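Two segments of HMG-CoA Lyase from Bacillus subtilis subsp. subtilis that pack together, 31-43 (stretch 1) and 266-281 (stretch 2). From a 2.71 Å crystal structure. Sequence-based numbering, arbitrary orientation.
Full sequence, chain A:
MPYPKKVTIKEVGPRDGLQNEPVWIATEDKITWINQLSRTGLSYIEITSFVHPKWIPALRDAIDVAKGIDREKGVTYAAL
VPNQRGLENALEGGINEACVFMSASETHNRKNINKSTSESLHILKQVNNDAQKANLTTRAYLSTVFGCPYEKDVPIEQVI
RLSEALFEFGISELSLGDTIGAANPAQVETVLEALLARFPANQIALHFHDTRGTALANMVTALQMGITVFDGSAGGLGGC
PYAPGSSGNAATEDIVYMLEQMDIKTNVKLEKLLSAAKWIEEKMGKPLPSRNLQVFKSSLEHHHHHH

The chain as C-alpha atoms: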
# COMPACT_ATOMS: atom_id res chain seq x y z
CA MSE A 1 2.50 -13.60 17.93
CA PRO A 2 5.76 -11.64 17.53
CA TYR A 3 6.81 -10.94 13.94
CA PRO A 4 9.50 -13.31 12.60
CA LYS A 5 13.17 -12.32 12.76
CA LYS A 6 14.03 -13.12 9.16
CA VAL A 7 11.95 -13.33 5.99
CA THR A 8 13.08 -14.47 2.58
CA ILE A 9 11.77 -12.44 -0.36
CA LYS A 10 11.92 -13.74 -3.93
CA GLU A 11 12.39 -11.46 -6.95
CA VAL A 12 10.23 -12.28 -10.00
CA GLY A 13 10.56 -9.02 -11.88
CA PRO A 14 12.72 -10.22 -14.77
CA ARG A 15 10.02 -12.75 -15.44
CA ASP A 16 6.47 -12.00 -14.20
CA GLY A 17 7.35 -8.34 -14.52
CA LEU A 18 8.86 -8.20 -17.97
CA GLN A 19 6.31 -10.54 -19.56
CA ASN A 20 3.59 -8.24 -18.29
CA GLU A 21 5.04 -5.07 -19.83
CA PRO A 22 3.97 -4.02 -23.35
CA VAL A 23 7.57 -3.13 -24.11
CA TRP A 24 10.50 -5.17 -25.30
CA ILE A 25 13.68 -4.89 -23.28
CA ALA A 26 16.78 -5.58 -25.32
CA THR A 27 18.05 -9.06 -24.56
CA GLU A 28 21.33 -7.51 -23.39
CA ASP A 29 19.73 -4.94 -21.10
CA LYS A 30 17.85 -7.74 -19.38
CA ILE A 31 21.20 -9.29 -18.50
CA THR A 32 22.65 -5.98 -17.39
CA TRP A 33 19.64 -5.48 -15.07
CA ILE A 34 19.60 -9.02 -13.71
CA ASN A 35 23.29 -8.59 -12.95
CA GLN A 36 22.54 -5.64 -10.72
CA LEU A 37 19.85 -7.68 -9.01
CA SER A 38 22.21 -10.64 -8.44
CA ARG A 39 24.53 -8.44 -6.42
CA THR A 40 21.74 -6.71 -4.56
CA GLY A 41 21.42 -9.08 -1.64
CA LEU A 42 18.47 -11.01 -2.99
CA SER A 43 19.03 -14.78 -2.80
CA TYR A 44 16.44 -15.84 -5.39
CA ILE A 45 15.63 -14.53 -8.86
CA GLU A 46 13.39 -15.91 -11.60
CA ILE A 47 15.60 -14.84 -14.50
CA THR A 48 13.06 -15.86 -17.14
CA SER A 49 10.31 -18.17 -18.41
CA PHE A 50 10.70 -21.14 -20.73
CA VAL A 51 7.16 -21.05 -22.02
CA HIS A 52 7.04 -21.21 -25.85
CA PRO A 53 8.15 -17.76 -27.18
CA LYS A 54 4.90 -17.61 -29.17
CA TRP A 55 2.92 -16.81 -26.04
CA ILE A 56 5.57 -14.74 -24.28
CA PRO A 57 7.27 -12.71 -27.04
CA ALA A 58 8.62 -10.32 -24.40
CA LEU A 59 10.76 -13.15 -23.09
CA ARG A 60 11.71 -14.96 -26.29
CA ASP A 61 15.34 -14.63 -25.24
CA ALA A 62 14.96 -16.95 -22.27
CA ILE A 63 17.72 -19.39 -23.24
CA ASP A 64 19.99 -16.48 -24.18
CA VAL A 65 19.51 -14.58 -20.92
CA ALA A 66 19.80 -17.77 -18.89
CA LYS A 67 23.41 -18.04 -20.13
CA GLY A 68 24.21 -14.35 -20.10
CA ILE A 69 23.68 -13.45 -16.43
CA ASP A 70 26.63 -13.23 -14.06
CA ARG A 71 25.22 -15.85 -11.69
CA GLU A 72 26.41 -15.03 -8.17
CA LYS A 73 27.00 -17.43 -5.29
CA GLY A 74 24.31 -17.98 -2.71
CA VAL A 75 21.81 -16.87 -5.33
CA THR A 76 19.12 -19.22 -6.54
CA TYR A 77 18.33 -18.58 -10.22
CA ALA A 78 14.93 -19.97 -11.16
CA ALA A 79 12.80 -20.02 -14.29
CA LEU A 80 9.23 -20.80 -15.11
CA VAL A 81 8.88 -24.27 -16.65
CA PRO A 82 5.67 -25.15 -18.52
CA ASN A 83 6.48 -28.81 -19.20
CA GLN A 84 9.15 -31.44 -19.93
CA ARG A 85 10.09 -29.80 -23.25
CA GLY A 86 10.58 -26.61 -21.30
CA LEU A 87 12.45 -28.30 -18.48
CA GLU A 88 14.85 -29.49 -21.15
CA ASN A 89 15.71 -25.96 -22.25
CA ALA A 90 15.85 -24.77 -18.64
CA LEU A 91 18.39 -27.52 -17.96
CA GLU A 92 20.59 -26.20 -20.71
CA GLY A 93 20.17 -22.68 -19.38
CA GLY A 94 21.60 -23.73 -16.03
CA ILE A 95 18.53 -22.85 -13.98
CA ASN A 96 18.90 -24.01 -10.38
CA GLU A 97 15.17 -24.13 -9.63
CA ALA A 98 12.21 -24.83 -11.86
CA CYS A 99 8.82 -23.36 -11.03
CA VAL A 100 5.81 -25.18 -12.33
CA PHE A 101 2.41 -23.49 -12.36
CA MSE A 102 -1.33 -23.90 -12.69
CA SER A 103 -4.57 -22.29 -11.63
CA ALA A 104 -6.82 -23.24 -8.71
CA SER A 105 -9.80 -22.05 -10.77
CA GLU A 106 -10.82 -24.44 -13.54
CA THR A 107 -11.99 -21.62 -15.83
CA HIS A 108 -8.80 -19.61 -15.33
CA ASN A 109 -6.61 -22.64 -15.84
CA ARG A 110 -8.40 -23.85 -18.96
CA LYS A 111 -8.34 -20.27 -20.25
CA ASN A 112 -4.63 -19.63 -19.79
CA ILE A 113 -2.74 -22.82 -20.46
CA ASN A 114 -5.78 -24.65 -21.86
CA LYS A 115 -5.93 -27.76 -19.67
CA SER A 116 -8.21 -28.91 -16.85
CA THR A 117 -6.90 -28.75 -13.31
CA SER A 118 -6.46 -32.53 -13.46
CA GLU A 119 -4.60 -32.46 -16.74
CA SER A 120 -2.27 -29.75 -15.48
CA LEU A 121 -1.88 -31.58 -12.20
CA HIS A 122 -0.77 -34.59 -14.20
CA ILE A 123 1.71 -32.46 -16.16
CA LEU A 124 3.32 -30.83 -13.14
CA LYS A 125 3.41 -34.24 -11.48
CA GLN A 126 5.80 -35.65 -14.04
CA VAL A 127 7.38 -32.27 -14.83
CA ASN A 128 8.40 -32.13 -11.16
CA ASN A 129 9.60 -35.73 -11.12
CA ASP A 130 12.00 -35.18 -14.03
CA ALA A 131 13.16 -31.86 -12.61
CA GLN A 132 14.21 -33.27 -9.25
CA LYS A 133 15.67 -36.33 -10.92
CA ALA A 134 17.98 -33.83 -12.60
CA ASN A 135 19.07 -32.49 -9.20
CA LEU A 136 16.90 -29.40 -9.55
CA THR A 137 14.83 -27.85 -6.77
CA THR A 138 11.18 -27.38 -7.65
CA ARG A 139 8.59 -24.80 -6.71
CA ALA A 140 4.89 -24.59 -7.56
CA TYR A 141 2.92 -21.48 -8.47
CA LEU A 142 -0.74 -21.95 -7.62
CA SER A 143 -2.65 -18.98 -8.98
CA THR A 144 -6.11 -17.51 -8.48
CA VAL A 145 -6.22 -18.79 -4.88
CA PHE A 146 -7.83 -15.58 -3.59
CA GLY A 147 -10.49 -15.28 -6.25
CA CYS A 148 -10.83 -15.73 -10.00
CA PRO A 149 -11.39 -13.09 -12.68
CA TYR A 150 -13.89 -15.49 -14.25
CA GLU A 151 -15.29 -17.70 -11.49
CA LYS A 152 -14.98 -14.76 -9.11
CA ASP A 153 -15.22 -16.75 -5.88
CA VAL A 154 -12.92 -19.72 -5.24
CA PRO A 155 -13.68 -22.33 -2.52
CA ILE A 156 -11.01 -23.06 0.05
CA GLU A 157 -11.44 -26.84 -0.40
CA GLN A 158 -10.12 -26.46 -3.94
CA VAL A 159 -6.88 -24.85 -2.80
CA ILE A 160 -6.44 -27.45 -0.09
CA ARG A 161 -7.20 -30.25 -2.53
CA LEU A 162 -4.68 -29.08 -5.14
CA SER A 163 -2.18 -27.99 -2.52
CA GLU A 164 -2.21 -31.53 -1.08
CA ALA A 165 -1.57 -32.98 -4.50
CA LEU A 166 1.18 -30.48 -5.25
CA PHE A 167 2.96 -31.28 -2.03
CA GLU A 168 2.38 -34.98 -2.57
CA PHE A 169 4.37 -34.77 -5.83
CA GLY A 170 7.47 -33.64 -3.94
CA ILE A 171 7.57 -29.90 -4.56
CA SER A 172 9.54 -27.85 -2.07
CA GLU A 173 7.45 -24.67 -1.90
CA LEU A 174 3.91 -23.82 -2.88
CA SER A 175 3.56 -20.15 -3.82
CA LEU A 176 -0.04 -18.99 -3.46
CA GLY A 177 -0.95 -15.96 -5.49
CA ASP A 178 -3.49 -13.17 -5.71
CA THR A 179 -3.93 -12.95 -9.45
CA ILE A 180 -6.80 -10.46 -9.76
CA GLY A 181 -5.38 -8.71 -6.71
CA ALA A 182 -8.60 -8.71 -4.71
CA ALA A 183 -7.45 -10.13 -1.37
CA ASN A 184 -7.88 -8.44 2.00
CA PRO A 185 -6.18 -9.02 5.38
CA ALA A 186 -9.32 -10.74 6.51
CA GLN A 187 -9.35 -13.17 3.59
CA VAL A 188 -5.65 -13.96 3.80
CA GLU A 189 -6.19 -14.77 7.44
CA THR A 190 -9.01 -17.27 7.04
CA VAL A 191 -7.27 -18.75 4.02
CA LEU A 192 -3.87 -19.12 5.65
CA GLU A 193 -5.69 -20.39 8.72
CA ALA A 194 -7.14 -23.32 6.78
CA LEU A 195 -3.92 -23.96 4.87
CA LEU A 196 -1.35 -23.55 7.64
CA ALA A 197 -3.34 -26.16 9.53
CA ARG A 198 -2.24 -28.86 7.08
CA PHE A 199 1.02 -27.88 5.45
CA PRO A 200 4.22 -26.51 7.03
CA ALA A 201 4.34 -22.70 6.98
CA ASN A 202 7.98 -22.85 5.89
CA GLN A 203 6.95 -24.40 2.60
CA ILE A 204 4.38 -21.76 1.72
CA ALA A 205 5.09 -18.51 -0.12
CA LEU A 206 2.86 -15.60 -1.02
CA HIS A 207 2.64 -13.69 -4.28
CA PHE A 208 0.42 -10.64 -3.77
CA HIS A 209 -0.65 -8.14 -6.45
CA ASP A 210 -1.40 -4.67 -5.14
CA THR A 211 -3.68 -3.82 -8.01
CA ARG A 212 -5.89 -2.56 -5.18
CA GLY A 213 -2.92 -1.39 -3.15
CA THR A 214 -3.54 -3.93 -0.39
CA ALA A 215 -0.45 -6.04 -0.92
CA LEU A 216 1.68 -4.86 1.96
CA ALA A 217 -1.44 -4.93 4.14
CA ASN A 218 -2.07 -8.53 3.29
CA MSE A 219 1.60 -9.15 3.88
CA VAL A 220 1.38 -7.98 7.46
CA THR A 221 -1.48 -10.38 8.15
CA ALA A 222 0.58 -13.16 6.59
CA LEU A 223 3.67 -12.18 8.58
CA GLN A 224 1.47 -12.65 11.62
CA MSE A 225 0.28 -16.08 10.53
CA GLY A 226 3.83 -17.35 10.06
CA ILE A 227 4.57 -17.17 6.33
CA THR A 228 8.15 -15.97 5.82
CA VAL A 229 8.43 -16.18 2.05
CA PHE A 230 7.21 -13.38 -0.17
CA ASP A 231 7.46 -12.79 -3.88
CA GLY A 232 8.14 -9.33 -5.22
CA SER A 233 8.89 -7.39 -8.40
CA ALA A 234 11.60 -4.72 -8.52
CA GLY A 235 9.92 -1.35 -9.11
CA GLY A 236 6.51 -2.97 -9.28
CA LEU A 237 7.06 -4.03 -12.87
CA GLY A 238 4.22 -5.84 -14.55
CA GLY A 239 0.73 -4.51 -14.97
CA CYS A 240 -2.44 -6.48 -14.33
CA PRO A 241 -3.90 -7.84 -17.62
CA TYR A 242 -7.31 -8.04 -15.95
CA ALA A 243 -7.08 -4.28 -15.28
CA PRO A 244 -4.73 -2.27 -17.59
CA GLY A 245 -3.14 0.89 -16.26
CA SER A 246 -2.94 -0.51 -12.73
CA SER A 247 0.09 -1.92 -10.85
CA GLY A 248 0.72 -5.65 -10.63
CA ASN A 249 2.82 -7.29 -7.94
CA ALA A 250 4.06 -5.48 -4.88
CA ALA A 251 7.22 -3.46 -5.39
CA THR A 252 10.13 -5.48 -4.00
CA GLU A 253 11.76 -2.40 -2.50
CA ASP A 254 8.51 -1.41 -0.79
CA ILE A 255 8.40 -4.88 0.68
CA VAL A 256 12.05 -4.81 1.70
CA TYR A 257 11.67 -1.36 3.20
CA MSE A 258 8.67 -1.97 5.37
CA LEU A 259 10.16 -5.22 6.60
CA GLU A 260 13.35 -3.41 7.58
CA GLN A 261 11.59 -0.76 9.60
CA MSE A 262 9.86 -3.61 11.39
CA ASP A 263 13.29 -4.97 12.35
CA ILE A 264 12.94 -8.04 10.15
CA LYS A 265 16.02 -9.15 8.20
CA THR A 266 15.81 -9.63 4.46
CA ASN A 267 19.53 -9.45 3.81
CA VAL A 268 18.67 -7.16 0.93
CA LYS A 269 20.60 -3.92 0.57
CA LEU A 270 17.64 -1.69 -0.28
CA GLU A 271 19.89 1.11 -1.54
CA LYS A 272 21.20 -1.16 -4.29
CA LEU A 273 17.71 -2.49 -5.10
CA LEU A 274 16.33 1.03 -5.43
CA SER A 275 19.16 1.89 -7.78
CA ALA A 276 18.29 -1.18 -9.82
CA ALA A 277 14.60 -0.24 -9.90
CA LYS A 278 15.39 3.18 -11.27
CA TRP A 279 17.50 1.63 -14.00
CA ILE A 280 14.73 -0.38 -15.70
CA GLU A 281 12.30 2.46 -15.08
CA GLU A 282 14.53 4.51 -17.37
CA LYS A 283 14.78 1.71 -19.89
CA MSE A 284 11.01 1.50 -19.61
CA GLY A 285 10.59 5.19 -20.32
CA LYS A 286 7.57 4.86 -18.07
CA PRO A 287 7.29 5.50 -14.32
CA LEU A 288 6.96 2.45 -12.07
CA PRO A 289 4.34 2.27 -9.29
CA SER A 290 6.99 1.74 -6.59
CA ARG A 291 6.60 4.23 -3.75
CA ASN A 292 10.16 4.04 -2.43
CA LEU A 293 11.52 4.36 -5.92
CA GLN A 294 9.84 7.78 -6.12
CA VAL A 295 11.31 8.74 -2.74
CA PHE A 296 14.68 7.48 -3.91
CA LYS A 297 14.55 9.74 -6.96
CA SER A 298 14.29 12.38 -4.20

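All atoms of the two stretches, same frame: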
# COMPACT_ATOMS: atom_id res chain seq x y z
N ILE A 31 20.03 -8.77 -19.19
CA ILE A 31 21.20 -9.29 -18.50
C ILE A 31 21.81 -8.23 -17.60
O ILE A 31 22.04 -8.46 -16.41
CB ILE A 31 22.26 -9.74 -19.50
CG1 ILE A 31 21.66 -10.80 -20.42
CG2 ILE A 31 23.48 -10.30 -18.77
CD1 ILE A 31 22.56 -11.18 -21.56
N THR A 32 22.06 -7.06 -18.16
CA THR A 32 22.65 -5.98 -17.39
C THR A 32 21.85 -5.68 -16.12
O THR A 32 22.44 -5.39 -15.07
CB THR A 32 22.72 -4.71 -18.21
OG1 THR A 32 23.22 -5.00 -19.52
CG2 THR A 32 23.63 -3.73 -17.52
N TRP A 33 20.52 -5.76 -16.21
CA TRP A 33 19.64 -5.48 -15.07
C TRP A 33 19.61 -6.61 -14.06
O TRP A 33 19.55 -6.36 -12.85
CB TRP A 33 18.22 -5.22 -15.55
CG TRP A 33 17.29 -4.86 -14.45
CD1 TRP A 33 17.45 -3.89 -13.52
CD2 TRP A 33 16.00 -5.44 -14.21
NE1 TRP A 33 16.34 -3.81 -12.71
CE2 TRP A 33 15.44 -4.76 -13.11
CE3 TRP A 33 15.28 -6.47 -14.82
CZ2 TRP A 33 14.18 -5.08 -12.61
CZ3 TRP A 33 14.02 -6.78 -14.32
CH2 TRP A 33 13.49 -6.09 -13.23
N ILE A 34 19.62 -7.84 -14.56
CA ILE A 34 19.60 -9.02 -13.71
C ILE A 34 20.92 -9.13 -12.97
O ILE A 34 20.99 -9.69 -11.87
CB ILE A 34 19.36 -10.30 -14.54
CG1 ILE A 34 17.98 -10.23 -15.20
CG2 ILE A 34 19.44 -11.54 -13.64
CD1 ILE A 34 17.59 -11.48 -15.97
N ASN A 35 21.98 -8.58 -13.58
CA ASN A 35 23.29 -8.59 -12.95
C ASN A 35 23.24 -7.73 -11.70
O ASN A 35 23.68 -8.14 -10.64
CB ASN A 35 24.34 -8.06 -13.92
CG ASN A 35 24.75 -9.10 -14.94
OD1 ASN A 35 25.44 -8.79 -15.90
ND2 ASN A 35 24.34 -10.36 -14.72
N GLN A 36 22.68 -6.54 -11.85
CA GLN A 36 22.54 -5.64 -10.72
C GLN A 36 21.80 -6.39 -9.62
O GLN A 36 22.26 -6.49 -8.48
CB GLN A 36 21.73 -4.41 -11.15
CG GLN A 36 22.28 -3.71 -12.37
CD GLN A 36 21.44 -2.52 -12.79
OE1 GLN A 36 20.94 -1.77 -11.94
NE2 GLN A 36 21.30 -2.32 -14.10
N LEU A 37 20.64 -6.94 -9.97
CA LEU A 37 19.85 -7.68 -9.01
C LEU A 37 20.66 -8.74 -8.28
O LEU A 37 20.64 -8.79 -7.05
CB LEU A 37 18.67 -8.32 -9.72
CG LEU A 37 17.36 -7.53 -9.70
CD1 LEU A 37 17.58 -6.04 -9.80
CD2 LEU A 37 16.52 -8.03 -10.84
N SER A 38 21.38 -9.58 -9.02
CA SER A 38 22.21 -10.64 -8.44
C SER A 38 23.06 -10.13 -7.29
O SER A 38 23.15 -10.76 -6.24
CB SER A 38 23.13 -11.25 -9.49
OG SER A 38 22.40 -11.83 -10.56
N ARG A 39 23.70 -8.98 -7.49
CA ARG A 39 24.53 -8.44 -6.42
C ARG A 39 23.79 -7.34 -5.68
O ARG A 39 24.30 -6.25 -5.46
CB ARG A 39 25.86 -7.92 -6.98
CG ARG A 39 25.76 -6.81 -8.00
CD ARG A 39 27.16 -6.47 -8.53
NE ARG A 39 27.72 -7.56 -9.34
CZ ARG A 39 27.46 -7.76 -10.63
NH1 ARG A 39 28.02 -8.78 -11.27
NH2 ARG A 39 26.66 -6.92 -11.30
N THR A 40 22.57 -7.66 -5.27
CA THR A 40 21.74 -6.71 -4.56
C THR A 40 21.51 -7.20 -3.13
O THR A 40 21.28 -6.42 -2.20
CB THR A 40 20.41 -6.54 -5.28
OG1 THR A 40 19.86 -5.26 -4.96
CG2 THR A 40 19.43 -7.62 -4.86
N GLY A 41 21.61 -8.51 -2.95
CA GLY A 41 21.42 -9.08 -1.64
C GLY A 41 20.36 -10.15 -1.75
O GLY A 41 20.27 -11.06 -0.93
N LEU A 42 19.52 -10.02 -2.77
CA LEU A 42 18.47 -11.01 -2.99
C LEU A 42 19.16 -12.37 -3.13
O LEU A 42 20.28 -12.45 -3.61
CB LEU A 42 17.70 -10.67 -4.27
CG LEU A 42 16.70 -9.52 -4.21
CD1 LEU A 42 16.34 -9.07 -5.60
CD2 LEU A 42 15.45 -9.99 -3.46
N SER A 43 18.48 -13.43 -2.72
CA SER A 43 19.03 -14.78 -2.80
C SER A 43 18.20 -15.67 -3.73
O SER A 43 18.40 -16.88 -3.76
CB SER A 43 19.05 -15.43 -1.42
OG SER A 43 17.75 -15.73 -0.98
N THR A 266 16.07 -9.14 5.81
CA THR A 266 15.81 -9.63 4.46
C THR A 266 17.14 -9.79 3.74
O THR A 266 17.21 -10.29 2.62
CB THR A 266 14.94 -8.63 3.65
OG1 THR A 266 15.73 -7.49 3.30
CG2 THR A 266 13.74 -8.19 4.46
N ASN A 267 18.21 -9.36 4.39
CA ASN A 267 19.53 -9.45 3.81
C ASN A 267 19.61 -8.78 2.46
O ASN A 267 20.52 -9.06 1.67
CB ASN A 267 19.97 -10.91 3.67
CG ASN A 267 20.20 -11.59 5.01
OD1 ASN A 267 20.83 -11.02 5.92
ND2 ASN A 267 19.72 -12.81 5.14
N VAL A 268 18.67 -7.89 2.19
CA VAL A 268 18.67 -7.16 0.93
C VAL A 268 19.11 -5.72 1.15
O VAL A 268 18.53 -5.01 1.97
CB VAL A 268 17.29 -7.17 0.28
CG1 VAL A 268 17.33 -6.43 -1.04
CG2 VAL A 268 16.85 -8.60 0.07
N LYS A 269 20.14 -5.29 0.44
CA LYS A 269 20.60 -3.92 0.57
C LYS A 269 19.71 -3.01 -0.27
O LYS A 269 19.98 -2.75 -1.45
CB LYS A 269 22.05 -3.84 0.11
CG LYS A 269 22.95 -4.82 0.86
CD LYS A 269 24.08 -5.35 -0.02
CE LYS A 269 24.80 -6.52 0.65
NZ LYS A 269 25.78 -7.21 -0.25
N LEU A 270 18.64 -2.54 0.35
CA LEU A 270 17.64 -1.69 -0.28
C LEU A 270 18.23 -0.64 -1.23
O LEU A 270 17.78 -0.50 -2.37
CB LEU A 270 16.80 -1.00 0.80
CG LEU A 270 15.57 -0.23 0.33
CD1 LEU A 270 14.69 -1.13 -0.53
CD2 LEU A 270 14.81 0.28 1.54
N GLU A 271 19.23 0.09 -0.75
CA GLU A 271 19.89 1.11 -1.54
C GLU A 271 20.17 0.57 -2.95
O GLU A 271 19.75 1.14 -3.95
CB GLU A 271 21.20 1.52 -0.85
CG GLU A 271 21.90 2.72 -1.48
CD GLU A 271 22.98 2.33 -2.49
OE1 GLU A 271 23.54 3.24 -3.16
OE2 GLU A 271 23.28 1.11 -2.60
N LYS A 272 20.88 -0.55 -3.01
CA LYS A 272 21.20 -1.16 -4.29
C LYS A 272 19.94 -1.47 -5.09
O LYS A 272 19.86 -1.14 -6.27
CB LYS A 272 22.01 -2.44 -4.08
CG LYS A 272 23.37 -2.22 -3.41
CD LYS A 272 24.21 -3.49 -3.41
CE LYS A 272 25.58 -3.27 -2.76
NZ LYS A 272 26.48 -4.46 -2.90
N LEU A 273 18.97 -2.11 -4.44
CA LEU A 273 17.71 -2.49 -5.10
C LEU A 273 17.07 -1.27 -5.75
O LEU A 273 16.72 -1.29 -6.93
CB LEU A 273 16.74 -3.09 -4.08
CG LEU A 273 15.46 -3.68 -4.66
CD1 LEU A 273 15.80 -4.86 -5.54
CD2 LEU A 273 14.54 -4.12 -3.53
N LEU A 274 16.93 -0.20 -4.96
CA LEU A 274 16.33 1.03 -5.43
C LEU A 274 17.05 1.50 -6.68
O LEU A 274 16.42 1.89 -7.67
CB LEU A 274 16.42 2.09 -4.35
CG LEU A 274 15.38 1.93 -3.24
CD1 LEU A 274 15.90 2.54 -1.96
CD2 LEU A 274 14.08 2.60 -3.67
N SER A 275 18.37 1.46 -6.64
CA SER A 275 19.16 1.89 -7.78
C SER A 275 18.77 1.03 -8.98
O SER A 275 18.56 1.53 -10.09
CB SER A 275 20.66 1.73 -7.46
OG SER A 275 21.46 2.25 -8.51
N ALA A 276 18.65 -0.27 -8.75
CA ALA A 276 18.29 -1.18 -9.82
C ALA A 276 16.90 -0.90 -10.37
O ALA A 276 16.67 -1.00 -11.57
CB ALA A 276 18.36 -2.61 -9.34
N ALA A 277 15.97 -0.54 -9.48
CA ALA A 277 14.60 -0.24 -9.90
C ALA A 277 14.59 0.95 -10.83
O ALA A 277 13.93 0.93 -11.87
CB ALA A 277 13.72 0.03 -8.68
N LYS A 278 15.33 1.98 -10.45
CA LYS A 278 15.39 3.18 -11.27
C LYS A 278 15.91 2.87 -12.66
O LYS A 278 15.42 3.40 -13.65
CB LYS A 278 16.28 4.23 -10.61
CG LYS A 278 16.31 5.55 -11.34
CD LYS A 278 17.24 6.54 -10.64
CE LYS A 278 17.36 7.84 -11.42
NZ LYS A 278 18.29 8.81 -10.79
N TRP A 279 16.91 1.99 -12.73
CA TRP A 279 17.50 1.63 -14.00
C TRP A 279 16.46 1.23 -15.03
O TRP A 279 16.29 1.91 -16.03
CB TRP A 279 18.49 0.50 -13.81
CG TRP A 279 19.48 0.41 -14.91
CD1 TRP A 279 20.58 1.18 -15.08
CD2 TRP A 279 19.43 -0.48 -16.03
NE1 TRP A 279 21.23 0.83 -16.23
CE2 TRP A 279 20.54 -0.18 -16.84
CE3 TRP A 279 18.55 -1.49 -16.44
CZ2 TRP A 279 20.81 -0.86 -18.04
CZ3 TRP A 279 18.81 -2.17 -17.63
CH2 TRP A 279 19.93 -1.85 -18.41
N ILE A 280 15.77 0.11 -14.79
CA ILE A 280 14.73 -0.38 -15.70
C ILE A 280 13.66 0.67 -15.95
O ILE A 280 13.13 0.77 -17.05
CB ILE A 280 14.00 -1.58 -15.14
CG1 ILE A 280 14.29 -1.67 -13.66
CG2 ILE A 280 14.38 -2.83 -15.92
CD1 ILE A 280 13.13 -2.16 -12.86
N GLU A 281 13.31 1.43 -14.92
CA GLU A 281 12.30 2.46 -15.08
C GLU A 281 12.72 3.37 -16.23
O GLU A 281 11.89 3.80 -17.03
CB GLU A 281 12.16 3.29 -13.82
CG GLU A 281 10.78 3.89 -13.66
CD GLU A 281 10.77 5.11 -12.78
OE1 GLU A 281 9.67 5.49 -12.30
OE2 GLU A 281 11.86 5.71 -12.57

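Helix 270-281 packs nearly antiparallel to helix 31-38 (168°, axes 9.5 Å apart at closest approach). The closest CA pair is Gly 41 CA and Val 268 CA, 4.2 Å apart. A CB on Gly 41 would clash with Asn 267 O and Val 268 CA, and the backbone angles of Gly 41 (126°/-23°) themselves call for glycine. Val 268 CG2 also meets Leu 42 CD2 at 4.0 Å. Lys 269, the N-cap residue, donates its backbone N to Thr 40 O (3.1 Å, 151°), tying the start of one helix to the loop that follows the other. The aliphatic part of Lys 272 lies against that loop, its CD 3.4 Å from Arg 39 O. Leu 273 CD1 reaches Leu 42 CD1 at 4.2 Å. Ala 276 CB touches Leu 37 CD1 at 3.5 Å, and Ala 276 O accepts a hydrogen bond from Trp 33 NE1 (3.1 Å, 136°) at the edge of the indole. Trp 279 receives Gln 36 NE2 over one ring face, 3.3 Å from Trp 279 CD2; its ring is nearly parallel to that of Trp 33 (10°) but slid aside, with little overlap. Ile 280 places CG2 over the Trp 33 five-membered ring, 3.6 Å from its centroid, in a CH-pi contact.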